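Side-chain contacts in ferredoxin--NADP reductase, apicoplast (Plasmodium falciparum, PDB 3JQQ), which uses FAD to pass electrons between [2Fe-2S] ferredoxin and NADP(H) in the apicoplast: residues S139-I142 against K143-I147; L224-N227 against E228-F232; F188-L192 against F193-K197; P163-A166 against I167-T171; K197-L200 against Y201-N204. The protein carries 1 engineered substitution. One frame throughout, in Å; residues are numbered along the deposited sequence.

Interaction 1 (S139-I142 against K143-I147). With FAD (flavin-adenine dinucleotide), chain I.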
# COMPACT_ATOMS: atom_id res chain seq x y z
N SER B 139 5.39 -4.14 -12.09
CA SER B 139 4.43 -5.22 -12.32
C SER B 139 4.28 -5.57 -13.80
O SER B 139 4.27 -6.75 -14.17
CB SER B 139 3.06 -4.86 -11.74
OG SER B 139 3.16 -4.64 -10.34
N GLY B 140 4.17 -4.55 -14.65
CA GLY B 140 4.03 -4.76 -16.09
C GLY B 140 5.29 -5.35 -16.69
O GLY B 140 5.23 -6.18 -17.60
N PHE B 141 6.44 -4.92 -16.19
CA PHE B 141 7.73 -5.44 -16.64
C PHE B 141 7.86 -6.93 -16.31
O PHE B 141 8.28 -7.72 -17.16
CB PHE B 141 8.87 -4.62 -16.02
CG PHE B 141 10.21 -5.30 -16.05
CD1 PHE B 141 10.96 -5.35 -17.21
CD2 PHE B 141 10.74 -5.85 -14.89
CE1 PHE B 141 12.20 -5.95 -17.23
CE2 PHE B 141 11.98 -6.47 -14.91
CZ PHE B 141 12.71 -6.52 -16.07
N ILE B 142 7.47 -7.32 -15.10
CA ILE B 142 7.50 -8.72 -14.70
C ILE B 142 6.47 -9.52 -15.48
O ILE B 142 6.72 -10.64 -15.91
CB ILE B 142 7.24 -8.89 -13.20
CG1 ILE B 142 8.33 -8.18 -12.40
CG2 ILE B 142 7.15 -10.36 -12.82
CD1 ILE B 142 7.91 -7.81 -11.00
N LYS B 143 5.30 -8.92 -15.67
CA LYS B 143 4.22 -9.53 -16.43
C LYS B 143 4.77 -10.00 -17.76
O LYS B 143 4.54 -11.14 -18.18
CB LYS B 143 3.13 -8.49 -16.68
CG LYS B 143 1.71 -9.01 -16.63
CD LYS B 143 1.47 -10.18 -17.57
CE LYS B 143 -0.02 -10.40 -17.77
NZ LYS B 143 -0.39 -11.84 -17.72
N ASN B 144 5.52 -9.12 -18.41
CA ASN B 144 6.03 -9.36 -19.76
C ASN B 144 7.34 -10.15 -19.80
O ASN B 144 7.81 -10.52 -20.88
CB ASN B 144 6.19 -8.03 -20.50
CG ASN B 144 4.85 -7.35 -20.74
OD1 ASN B 144 3.95 -7.91 -21.36
ND2 ASN B 144 4.72 -6.12 -20.26
N LEU B 145 7.94 -10.42 -18.64
CA LEU B 145 9.21 -11.15 -18.59
C LEU B 145 9.13 -12.54 -19.20
O LEU B 145 8.17 -13.28 -18.97
CB LEU B 145 9.72 -11.26 -17.14
CG LEU B 145 10.66 -10.16 -16.63
CD1 LEU B 145 10.94 -10.35 -15.14
CD2 LEU B 145 11.96 -10.15 -17.42
N LYS B 146 10.15 -12.88 -19.99
CA LYS B 146 10.26 -14.22 -20.55
C LYS B 146 11.40 -14.99 -19.88
O LYS B 146 12.30 -14.40 -19.29
CB LYS B 146 10.53 -14.15 -22.06
CG LYS B 146 9.43 -13.49 -22.87
CD LYS B 146 9.76 -13.55 -24.36
CE LYS B 146 8.68 -12.90 -25.21
NZ LYS B 146 8.61 -11.42 -25.00
N ILE B 147 11.33 -16.31 -19.99
CA ILE B 147 12.41 -17.18 -19.55
C ILE B 147 13.71 -16.82 -20.29
O ILE B 147 13.71 -16.67 -21.52
CB ILE B 147 12.03 -18.67 -19.76
CG1 ILE B 147 11.48 -19.27 -18.45
CG2 ILE B 147 13.23 -19.48 -20.24
CD1 ILE B 147 10.50 -18.36 -17.74
PA FAD I . 3.86 1.27 -9.03
O1A FAD I . 5.04 1.77 -8.22
O2A FAD I . 4.01 1.64 -10.48
O5B FAD I . 2.48 1.83 -8.40
C5B FAD I . 2.09 1.46 -7.09
C4B FAD I . 0.60 1.11 -7.06
O4B FAD I . -0.17 2.16 -7.60
C3B FAD I . 0.31 -0.13 -7.88
O3B FAD I . -0.70 -0.86 -7.23
C2B FAD I . -0.24 0.42 -9.18
O2B FAD I . -1.20 -0.44 -9.73
C1B FAD I . -0.85 1.75 -8.78
N9A FAD I . -0.69 2.78 -9.82
C8A FAD I . 0.47 3.18 -10.43
N7A FAD I . 0.18 4.16 -11.32
C5A FAD I . -1.15 4.40 -11.28
C6A FAD I . -1.96 5.28 -11.97
N6A FAD I . -1.46 6.05 -12.94
N1A FAD I . -3.32 5.30 -11.72
C2A FAD I . -3.85 4.44 -10.78
N3A FAD I . -3.04 3.56 -10.10
C4A FAD I . -1.71 3.54 -10.34
N1 FAD I . 6.09 -6.66 -3.48
C2 FAD I . 5.94 -7.95 -3.93
O2 FAD I . 5.14 -8.18 -4.84
N3 FAD I . 6.67 -8.98 -3.37
C4 FAD I . 7.56 -8.71 -2.35
O4 FAD I . 8.21 -9.63 -1.85
C4X FAD I . 7.72 -7.41 -1.89
N5 FAD I . 8.61 -7.14 -0.87
C5X FAD I . 8.75 -5.85 -0.43
C6 FAD I . 9.65 -5.58 0.60
C7 FAD I . 9.81 -4.28 1.06
C7M FAD I . 10.78 -3.99 2.17
C8 FAD I . 9.07 -3.25 0.48
C8M FAD I . 9.22 -1.83 0.96
C9 FAD I . 8.17 -3.52 -0.55
C9A FAD I . 8.01 -4.82 -1.01
N10 FAD I . 7.12 -5.08 -2.04
C10 FAD I . 6.98 -6.38 -2.46
C1' FAD I . 6.43 -3.96 -2.80
C2' FAD I . 7.07 -3.72 -4.17
O2' FAD I . 8.36 -3.20 -3.99
C3' FAD I . 6.34 -2.73 -5.09
O3' FAD I . 5.89 -1.61 -4.37
C4' FAD I . 5.17 -3.35 -5.87
O4' FAD I . 5.68 -4.32 -6.75
C5' FAD I . 4.45 -2.28 -6.68
O5' FAD I . 5.38 -1.74 -7.59
P FAD I . 4.96 -1.31 -9.08
O1P FAD I . 6.10 -0.55 -9.73
O2P FAD I . 4.56 -2.50 -9.92
O3P FAD I . 3.71 -0.33 -8.86

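Interaction 2 (L224-N227 against E228-F232)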
# COMPACT_ATOMS: atom_id res chain seq x y z
N LEU B 224 0.50 -18.11 -0.76
CA LEU B 224 1.74 -18.16 -1.50
C LEU B 224 2.66 -19.22 -0.89
O LEU B 224 2.77 -19.33 0.33
CB LEU B 224 2.41 -16.79 -1.50
CG LEU B 224 1.48 -15.69 -2.02
CD1 LEU B 224 2.15 -14.32 -1.98
CD2 LEU B 224 1.00 -16.01 -3.43
N TYR B 225 3.30 -20.01 -1.75
CA TYR B 225 4.21 -21.07 -1.31
C TYR B 225 3.50 -22.13 -0.47
O TYR B 225 4.04 -22.64 0.52
CB TYR B 225 5.42 -20.48 -0.57
CG TYR B 225 6.29 -19.61 -1.46
CD1 TYR B 225 7.05 -20.16 -2.47
CD2 TYR B 225 6.34 -18.23 -1.28
CE1 TYR B 225 7.85 -19.38 -3.29
CE2 TYR B 225 7.13 -17.44 -2.10
CZ TYR B 225 7.88 -18.02 -3.10
OH TYR B 225 8.67 -17.24 -3.91
N LEU B 226 2.28 -22.47 -0.89
CA LEU B 226 1.46 -23.49 -0.25
C LEU B 226 2.13 -24.87 -0.29
O LEU B 226 1.98 -25.67 0.64
CB LEU B 226 0.09 -23.55 -0.94
CG LEU B 226 -1.14 -24.09 -0.19
CD1 LEU B 226 -1.53 -25.47 -0.67
CD2 LEU B 226 -0.95 -24.05 1.33
N ASN B 227 2.86 -25.15 -1.37
CA ASN B 227 3.59 -26.41 -1.50
C ASN B 227 4.58 -26.60 -0.37
O ASN B 227 4.55 -27.61 0.34
CB ASN B 227 4.35 -26.46 -2.83
CG ASN B 227 3.44 -26.62 -4.02
OD1 ASN B 227 2.25 -26.90 -3.88
ND2 ASN B 227 4.00 -26.45 -5.22
N GLU B 228 5.46 -25.63 -0.21
CA GLU B 228 6.47 -25.65 0.84
C GLU B 228 5.81 -25.66 2.22
O GLU B 228 6.17 -26.48 3.07
CB GLU B 228 7.39 -24.44 0.72
CG GLU B 228 8.30 -24.45 -0.50
CD GLU B 228 7.58 -24.03 -1.77
OE1 GLU B 228 8.24 -24.01 -2.84
OE2 GLU B 228 6.37 -23.72 -1.71
N LEU B 229 4.86 -24.77 2.43
CA LEU B 229 4.18 -24.66 3.72
C LEU B 229 3.53 -25.97 4.12
O LEU B 229 3.59 -26.37 5.29
CB LEU B 229 3.16 -23.52 3.71
CG LEU B 229 3.69 -22.08 3.75
CD1 LEU B 229 2.57 -21.08 3.53
CD2 LEU B 229 4.42 -21.80 5.06
N GLU B 230 2.89 -26.63 3.16
CA GLU B 230 2.27 -27.92 3.43
C GLU B 230 3.32 -29.01 3.64
O GLU B 230 3.11 -29.95 4.40
CB GLU B 230 1.31 -28.31 2.30
CG GLU B 230 -0.04 -27.62 2.40
CD GLU B 230 -1.00 -28.04 1.29
OE1 GLU B 230 -0.53 -28.36 0.18
OE2 GLU B 230 -2.22 -28.03 1.54
N TYR B 231 4.46 -28.87 2.97
CA TYR B 231 5.54 -29.84 3.12
C TYR B 231 6.17 -29.75 4.50
O TYR B 231 6.56 -30.77 5.09
CB TYR B 231 6.61 -29.64 2.04
CG TYR B 231 7.89 -30.42 2.31
CD1 TYR B 231 8.01 -31.75 1.92
CD2 TYR B 231 8.96 -29.83 2.97
CE1 TYR B 231 9.17 -32.46 2.17
CE2 TYR B 231 10.12 -30.54 3.22
CZ TYR B 231 10.22 -31.85 2.82
OH TYR B 231 11.38 -32.55 3.07
N PHE B 232 6.28 -28.53 5.03
CA PHE B 232 6.86 -28.35 6.35
C PHE B 232 5.93 -28.89 7.44
O PHE B 232 6.38 -29.48 8.42
CB PHE B 232 7.19 -26.88 6.61
CG PHE B 232 8.23 -26.32 5.68
CD1 PHE B 232 8.00 -25.15 4.97
CD2 PHE B 232 9.45 -26.97 5.51
CE1 PHE B 232 8.96 -24.63 4.12
CE2 PHE B 232 10.41 -26.46 4.65
CZ PHE B 232 10.17 -25.29 3.96
O HOH W 1 -0.25 -27.53 -2.56

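Interaction 3 (F188-L192 against F193-K197)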
# COMPACT_ATOMS: atom_id res chain seq x y z
N PHE B 188 13.48 -18.14 5.68
CA PHE B 188 13.83 -18.64 7.00
C PHE B 188 13.66 -20.16 7.11
O PHE B 188 14.56 -20.87 7.55
CB PHE B 188 13.01 -17.95 8.09
CG PHE B 188 13.26 -16.47 8.21
CD1 PHE B 188 12.37 -15.66 8.89
CD2 PHE B 188 14.39 -15.90 7.64
CE1 PHE B 188 12.60 -14.30 9.01
CE2 PHE B 188 14.62 -14.53 7.75
CZ PHE B 188 13.72 -13.74 8.44
N LEU B 189 12.48 -20.64 6.71
CA LEU B 189 12.16 -22.06 6.85
C LEU B 189 13.09 -22.94 6.03
O LEU B 189 13.47 -24.03 6.46
CB LEU B 189 10.70 -22.33 6.46
CG LEU B 189 9.60 -21.77 7.36
CD1 LEU B 189 8.23 -21.97 6.73
CD2 LEU B 189 9.65 -22.41 8.74
N LYS B 190 13.45 -22.47 4.84
CA LYS B 190 14.35 -23.21 3.97
C LYS B 190 15.73 -23.34 4.61
O LYS B 190 16.39 -24.36 4.46
CB LYS B 190 14.44 -22.56 2.59
CG LYS B 190 13.20 -22.79 1.73
CD LYS B 190 13.25 -21.97 0.45
CE LYS B 190 12.06 -22.27 -0.45
NZ LYS B 190 12.04 -21.39 -1.64
N LYS B 191 16.16 -22.31 5.33
CA LYS B 191 17.44 -22.38 6.04
C LYS B 191 17.35 -23.29 7.26
O LYS B 191 18.19 -24.16 7.47
CB LYS B 191 17.93 -21.00 6.46
CG LYS B 191 19.17 -21.06 7.36
CD LYS B 191 19.60 -19.68 7.83
CE LYS B 191 20.68 -19.78 8.91
NZ LYS B 191 21.91 -20.47 8.41
N LEU B 192 16.31 -23.09 8.07
CA LEU B 192 16.16 -23.81 9.33
C LEU B 192 15.94 -25.31 9.13
O LEU B 192 16.54 -26.13 9.82
CB LEU B 192 15.02 -23.22 10.16
CG LEU B 192 15.11 -21.74 10.55
CD1 LEU B 192 13.76 -21.21 10.99
CD2 LEU B 192 16.16 -21.52 11.63
N PHE B 193 15.08 -25.66 8.18
CA PHE B 193 14.72 -27.07 7.96
C PHE B 193 15.54 -27.72 6.85
O PHE B 193 15.23 -28.83 6.41
CB PHE B 193 13.22 -27.20 7.66
CG PHE B 193 12.34 -26.84 8.83
CD1 PHE B 193 12.48 -27.49 10.05
CD2 PHE B 193 11.36 -25.87 8.69
CE1 PHE B 193 11.66 -27.16 11.11
CE2 PHE B 193 10.54 -25.54 9.76
CZ PHE B 193 10.69 -26.19 10.97
N ALA B 194 16.58 -27.02 6.39
CA ALA B 194 17.49 -27.56 5.38
C ALA B 194 16.80 -27.95 4.07
O ALA B 194 17.20 -28.91 3.41
CB ALA B 194 18.28 -28.74 5.93
N TYR B 195 15.78 -27.18 3.68
CA TYR B 195 14.99 -27.47 2.49
C TYR B 195 15.82 -27.72 1.24
O TYR B 195 16.71 -26.94 0.91
CB TYR B 195 14.00 -26.34 2.21
CG TYR B 195 12.98 -26.68 1.15
CD1 TYR B 195 11.79 -27.31 1.50
CD2 TYR B 195 13.20 -26.39 -0.19
CE1 TYR B 195 10.85 -27.64 0.54
CE2 TYR B 195 12.26 -26.71 -1.16
CZ TYR B 195 11.09 -27.34 -0.78
OH TYR B 195 10.13 -27.67 -1.73
N ASP B 196 15.51 -28.81 0.55
CA ASP B 196 16.07 -29.09 -0.76
C ASP B 196 15.01 -29.71 -1.66
O ASP B 196 14.51 -30.80 -1.40
CB ASP B 196 17.29 -30.01 -0.66
CG ASP B 196 17.94 -30.26 -2.01
OD1 ASP B 196 17.39 -29.79 -3.02
OD2 ASP B 196 19.00 -30.91 -2.05
N LYS B 197 14.66 -28.99 -2.72
CA LYS B 197 13.62 -29.41 -3.65
C LYS B 197 13.96 -30.77 -4.23
O LYS B 197 13.08 -31.60 -4.46
CB LYS B 197 13.47 -28.38 -4.77
CG LYS B 197 12.11 -28.38 -5.45
CD LYS B 197 12.01 -27.31 -6.54
CE LYS B 197 12.60 -27.80 -7.86
NZ LYS B 197 12.38 -26.82 -8.96
O HOH W 2 18.17 -25.40 2.24

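Interaction 4 (P163-A166 against I167-T171)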
# COMPACT_ATOMS: atom_id res chain seq x y z
N PRO B 163 18.20 -14.36 14.06
CA PRO B 163 19.28 -14.34 15.04
C PRO B 163 20.42 -15.23 14.56
O PRO B 163 20.18 -16.31 14.03
CB PRO B 163 18.63 -14.95 16.28
CG PRO B 163 17.17 -14.67 16.12
CD PRO B 163 16.90 -14.73 14.65
N ASN B 164 21.66 -14.78 14.75
CA ASN B 164 22.82 -15.43 14.15
C ASN B 164 23.16 -16.84 14.67
O ASN B 164 24.10 -17.47 14.19
CB ASN B 164 24.06 -14.53 14.24
CG ASN B 164 24.35 -14.04 15.64
OD1 ASN B 164 23.43 -13.69 16.39
ND2 ASN B 164 25.62 -14.01 16.01
N ASP B 165 22.39 -17.33 15.63
CA ASP B 165 22.64 -18.66 16.19
C ASP B 165 21.34 -19.46 16.34
O ASP B 165 21.26 -20.39 17.14
CB ASP B 165 23.34 -18.55 17.54
CG ASP B 165 22.59 -17.64 18.50
OD1 ASP B 165 21.42 -17.30 18.21
OD2 ASP B 165 23.16 -17.28 19.55
N ALA B 166 20.34 -19.09 15.55
CA ALA B 166 19.00 -19.66 15.67
C ALA B 166 18.98 -21.18 15.67
O ALA B 166 18.35 -21.80 16.53
CB ALA B 166 18.09 -19.10 14.59
N ILE B 167 19.64 -21.79 14.70
CA ILE B 167 19.68 -23.25 14.61
C ILE B 167 20.38 -23.89 15.81
O ILE B 167 19.92 -24.90 16.34
CB ILE B 167 20.37 -23.72 13.31
CG1 ILE B 167 19.66 -23.13 12.09
CG2 ILE B 167 20.40 -25.24 13.24
CD1 ILE B 167 20.28 -23.54 10.77
N GLN B 168 21.54 -23.36 16.21
CA GLN B 168 22.24 -23.94 17.35
C GLN B 168 21.46 -23.82 18.65
O GLN B 168 21.43 -24.77 19.39
CB GLN B 168 23.67 -23.44 17.49
CG GLN B 168 23.82 -22.05 18.07
CD GLN B 168 24.89 -21.95 19.20
OE1 GLN B 168 25.11 -22.90 19.95
NE2 GLN B 168 25.54 -20.79 19.31
N LYS B 169 20.82 -22.69 18.90
CA LYS B 169 20.10 -22.47 20.15
C LYS B 169 18.67 -23.00 20.05
O LYS B 169 17.92 -22.97 21.03
CB LYS B 169 20.07 -20.98 20.50
CG LYS B 169 21.44 -20.34 20.68
CD LYS B 169 22.18 -20.92 21.88
CE LYS B 169 23.55 -20.29 22.03
NZ LYS B 169 24.33 -20.89 23.15
N ASN B 170 18.31 -23.48 18.87
CA ASN B 170 16.96 -23.96 18.62
C ASN B 170 15.91 -22.95 19.08
O ASN B 170 14.97 -23.29 19.79
CB ASN B 170 16.73 -25.31 19.29
CG ASN B 170 17.53 -26.42 18.63
OD1 ASN B 170 17.66 -26.47 17.41
ND2 ASN B 170 18.09 -27.31 19.44
N THR B 171 16.08 -21.70 18.66
CA THR B 171 15.20 -20.62 19.07
C THR B 171 13.81 -20.75 18.46
O THR B 171 13.67 -21.19 17.32
CB THR B 171 15.80 -19.24 18.73
OG1 THR B 171 15.97 -19.14 17.31
CG2 THR B 171 17.14 -19.06 19.41

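Interaction 5 (K197-L200 against Y201-N204)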
# COMPACT_ATOMS: atom_id res chain seq x y z
N LYS B 197 14.66 -28.99 -2.72
CA LYS B 197 13.62 -29.41 -3.65
C LYS B 197 13.96 -30.77 -4.23
O LYS B 197 13.08 -31.60 -4.46
CB LYS B 197 13.47 -28.38 -4.77
CG LYS B 197 12.11 -28.38 -5.45
CD LYS B 197 12.01 -27.31 -6.54
CE LYS B 197 12.60 -27.80 -7.86
NZ LYS B 197 12.38 -26.82 -8.96
N ASN B 198 15.24 -31.00 -4.46
CA ASN B 198 15.71 -32.22 -5.10
C ASN B 198 16.06 -33.33 -4.11
O ASN B 198 16.57 -34.38 -4.49
CB ASN B 198 16.89 -31.92 -6.03
CG ASN B 198 16.48 -31.05 -7.21
OD1 ASN B 198 15.58 -31.40 -7.97
ND2 ASN B 198 17.15 -29.91 -7.37
N ASN B 199 15.77 -33.10 -2.83
CA ASN B 199 15.95 -34.12 -1.80
C ASN B 199 14.97 -33.98 -0.65
O ASN B 199 15.36 -33.87 0.52
CB ASN B 199 17.40 -34.15 -1.30
CG ASN B 199 18.35 -34.83 -2.28
OD1 ASN B 199 18.16 -36.00 -2.63
ND2 ASN B 199 19.37 -34.11 -2.72
N LEU B 200 13.68 -33.99 -0.98
CA LEU B 200 12.61 -33.77 -0.02
C LEU B 200 12.35 -34.98 0.87
O LEU B 200 11.66 -34.87 1.89
CB LEU B 200 11.32 -33.37 -0.75
CG LEU B 200 11.36 -32.10 -1.59
CD1 LEU B 200 10.23 -32.09 -2.61
CD2 LEU B 200 11.31 -30.86 -0.71
N TYR B 201 12.89 -36.13 0.48
CA TYR B 201 12.65 -37.38 1.21
C TYR B 201 13.64 -37.59 2.35
O TYR B 201 13.55 -38.57 3.09
CB TYR B 201 12.67 -38.57 0.25
CG TYR B 201 13.70 -38.42 -0.85
CD1 TYR B 201 13.39 -37.76 -2.03
CD2 TYR B 201 14.98 -38.95 -0.71
CE1 TYR B 201 14.33 -37.62 -3.03
CE2 TYR B 201 15.92 -38.81 -1.71
CZ TYR B 201 15.59 -38.14 -2.87
OH TYR B 201 16.53 -38.01 -3.87
N ASN B 202 14.58 -36.67 2.49
CA ASN B 202 15.53 -36.68 3.60
C ASN B 202 15.08 -35.72 4.70
O ASN B 202 14.55 -34.65 4.41
CB ASN B 202 16.93 -36.30 3.11
CG ASN B 202 17.45 -37.24 2.03
OD1 ASN B 202 17.43 -38.46 2.19
ND2 ASN B 202 17.94 -36.66 0.94
N ARG B 203 15.29 -36.11 5.95
CA ARG B 203 14.93 -35.26 7.09
C ARG B 203 15.92 -34.10 7.21
O ARG B 203 15.55 -32.93 7.10
CB ARG B 203 14.90 -36.09 8.38
CG ARG B 203 13.86 -35.64 9.39
CD ARG B 203 14.36 -34.49 10.23
NE ARG B 203 15.59 -34.84 10.94
CZ ARG B 203 16.18 -34.07 11.84
NH1 ARG B 203 15.66 -32.89 12.16
NH2 ARG B 203 17.30 -34.47 12.43
N ASN B 204 17.19 -34.43 7.44
CA ASN B 204 18.31 -33.49 7.33
C ASN B 204 18.26 -32.15 8.07
O ASN B 204 19.12 -31.29 7.83
CB ASN B 204 18.52 -33.08 5.87
CG ASN B 204 19.37 -34.08 5.11
OD1 ASN B 204 19.90 -35.03 5.68
ND2 ASN B 204 19.52 -33.86 3.81

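Interaction 1 (S139-I142 against K143-I147)
Helix 137-144, whose N-terminal turn binds the FAD pyrophosphate, ends here, and S139-I142 meets K143-I147 over its last turn. S139 N and OG both donate to FAD O2P, at 2.8 and 2.6 Å. With OG anti to the carbonyl carbon (chi1 -59°), the hydroxyl sits beside the backbone N. H121 N of strand 114-123 also bonds S139 OG. At the other end of the turn, S139 O accepts K143 N at 2.8 Å, and G140 O accepts N144 N at 3.1 Å. L145 has left the helix. Its N still bonds I142 O, but from above the carbonyl plane, 70° out of it. The L145 side chain folds back over the last turn. Its CG lies over one face of the F141 ring, toward the rim, and L145 CD2 is 3.9 Å from F141 CZ. F141 CG is anti to its own N (chi1 162°), which carries the ring to L145. The Y59 ring meets that of F141 edge-to-face. The K143 ammonium forms a salt bridge with E34, and K23 NZ bonds the carbonyl oxygens of I142, K143 and L145. S139, I142 and K143 pack on strand 114-123, and I147 touches strand 16-25.

Interaction 2 (L224-N227 against E228-F232)
The Y225 ring and the E228 carboxylate are the flat groups that meet here. E228 OE2 lies at the edge of the ring, in its plane, 3.7 Å from Y225 CD1. The carboxylate is turned 79° from the ring. E228 gets there by a bend at chi2 (79°), which folds its acid back toward the start of the helix. The same OE2 is 3.6 Å from Y225 CB and equally near N227 CB. It also lies 3.4 Å from Y225 O, two acceptors that do not bond. The tyrosine hydroxyl points elsewhere, to S106 and H37, and the H37 ring stands nearly upright to that of Y225.

Next along the chain, L226 and E230 cross. L226 CD1 touches E230 OE1 at 3.2 Å, and L226 CD2 lies against E230 CG. The extended E230 chain lays its carboxylate against L226 CD1. A water donates to E230 OE1 and to N227 OD1, 2.9 Å from each, and links the two side chains. L229 lies on another side of the turn, with its CG 3.3 Å from Y225 O and its CD1 near L224 O. Three backbone bonds hold the turn: L229 N to Y225 O, E230 N to L226 O and Y231 N to N227 O.

Y225 is the N-cap residue of helix 226-235. L229 packs on I186 of helix 183-192 and on strand 240-246. The contact thus forms the first turns of the helix in the beta-alpha-beta unit 211-217, 226-235, 240-246, a crossover of the NAD-binding domain.

Interaction 3 (F188-L192 against F193-K197)
L189 and F193 both hold CG anti to the carbonyl carbon, with chi1 -68° and -66°. One turn apart and with like torsions, the two side chains lie side by side and point the same way. L189 CD2 meets the F193 ring at its edge, near the ring plane, 3.4 Å from F193 CE2. The backbone ties the same pair together, since F193 N donates to L189 O at 2.9 Å. F193 CB also rests 3.4 Å from L189 O, so the start of the aromatic side chain lies close to that carbonyl.

This is the C-terminal end of helix 183-192 in the NAD-binding domain. F193 is the first residue to leave helical angles, and A194 follows with positive phi (58°). The chain then turns back on the last helical turn. Y195 N donates to K190 O at 3.0 Å. The bond from A194 N to K191 O is weak. A water donates to both K190 O and Y195 O and bridges the turn.

K190 and Y195 make the second side-chain pair. K190 CG lies 3.7 Å from Y195 CB, and the two side chains run alongside each other. The lysine is extended beyond CG, and its NZ is bonded to S106 O. L189, L192 and F193 touch I211 of strand 211-217. The F193 ring stacks on Y236, while Y195 reaches E228 of helix 226-235.

Interaction 4 (P163-A166 against I167-T171)
From CB outward, D165 meets Q168 and K169. Its CB lies 3.6 Å from both Q168 CG and Q168 NE2. D165 CG, between its own backbone N and carbonyl carbon (chi1 54°), lies 3.7 Å from K169 CG. At the tip, D165 OD2 is 3.7 Å from K169 CG, while D165 OD1 is 3.9 Å from the same atom. The acid thus lies against the lysine's carbon chain. D165 OD2 and K169 NZ are 5.2 Å apart, so the opposite charges do not touch. A bend at chi2 brings the Q168 amide back to D165 CB. The backbone joins the same residues, with K169 N donating to D165 O at 2.9 Å.

N170, with positive phi, is the C-prime residue of a Schellman motif. T171 N donates to A166 O at 3.1 Å, and a weak bond runs from N170 N to I167 O. T171 OG1 packs 3.4 Å from A166 CB and has no polar partner in the model. A type I turn from P163 to A166 leads into the short, weakly bonded helix 166-169. P163 and A166 touch F173 of strand 173-178, P163 also meets strand 280-285, and N170 OD1 bonds T208 N.

Interaction 5 (K197-L200 against Y201-N204)
N199 and Y201 meet in the closer part of this contact. N199 CA lies over one face of the Y201 ring, 4.0 Å above the plane and toward the rim. The N199 side chain then crosses to the hydroxyl end of the ring, where N199 OD1 is 2.9 Å from Y201 OH and 3.4 Å from Y201 CZ. The amide stands 78° from the ring plane. Y201 has chi1 37°, with CG between its N and carbonyl carbon. This folds the ring back over the preceding residues, and its CD1 lies 3.9 Å from L200 N. N199 ND2 is held outside the contact by D196 OD2.

N199 and N202 form a side-by-side pair, their amide planes 35° apart. N202 ND2 approaches N199 CB at 3.4 Å, and N202 CB is 3.9 Å from N199 O. The solvent side is looser. Y201 is exposed there, and N198, just before the turn, is exposed too, its carbonyl O 3.7 Å from Y201 OH.

L200 is tied inward instead. Its carbonyl oxygen bonds Y231 OH of helix 226-235, and its side chain touches Y195. N199 to N202 form a type I beta turn. It belongs to the surface loop joining helix 183-192 to strand 211-217 in the NAD-binding domain, away from the FAD and nucleotide sites.

Along the chain the order is interaction 1, 4, 3, 5 and 2. Interaction 1 belongs to the FAD-binding part and lies on helix 137-144, its centre about 24 Å from that of interaction 2 and about 38 Å from that of interaction 4. Interactions 2, 3 and 5 lie in the NAD-binding domain and touch one another. F232 of interaction 2 packs on L189, F193 and Y195 of interaction 3, which joins helices 183-192 and 226-235. Interactions 3 and 5 share K197, and interactions 2 and 5 touch through Y231 and L200. Interaction 4 meets interaction 3 through I167 and L192. Four contacts are thus linked by touches through interaction 3, while interaction 1 stands apart.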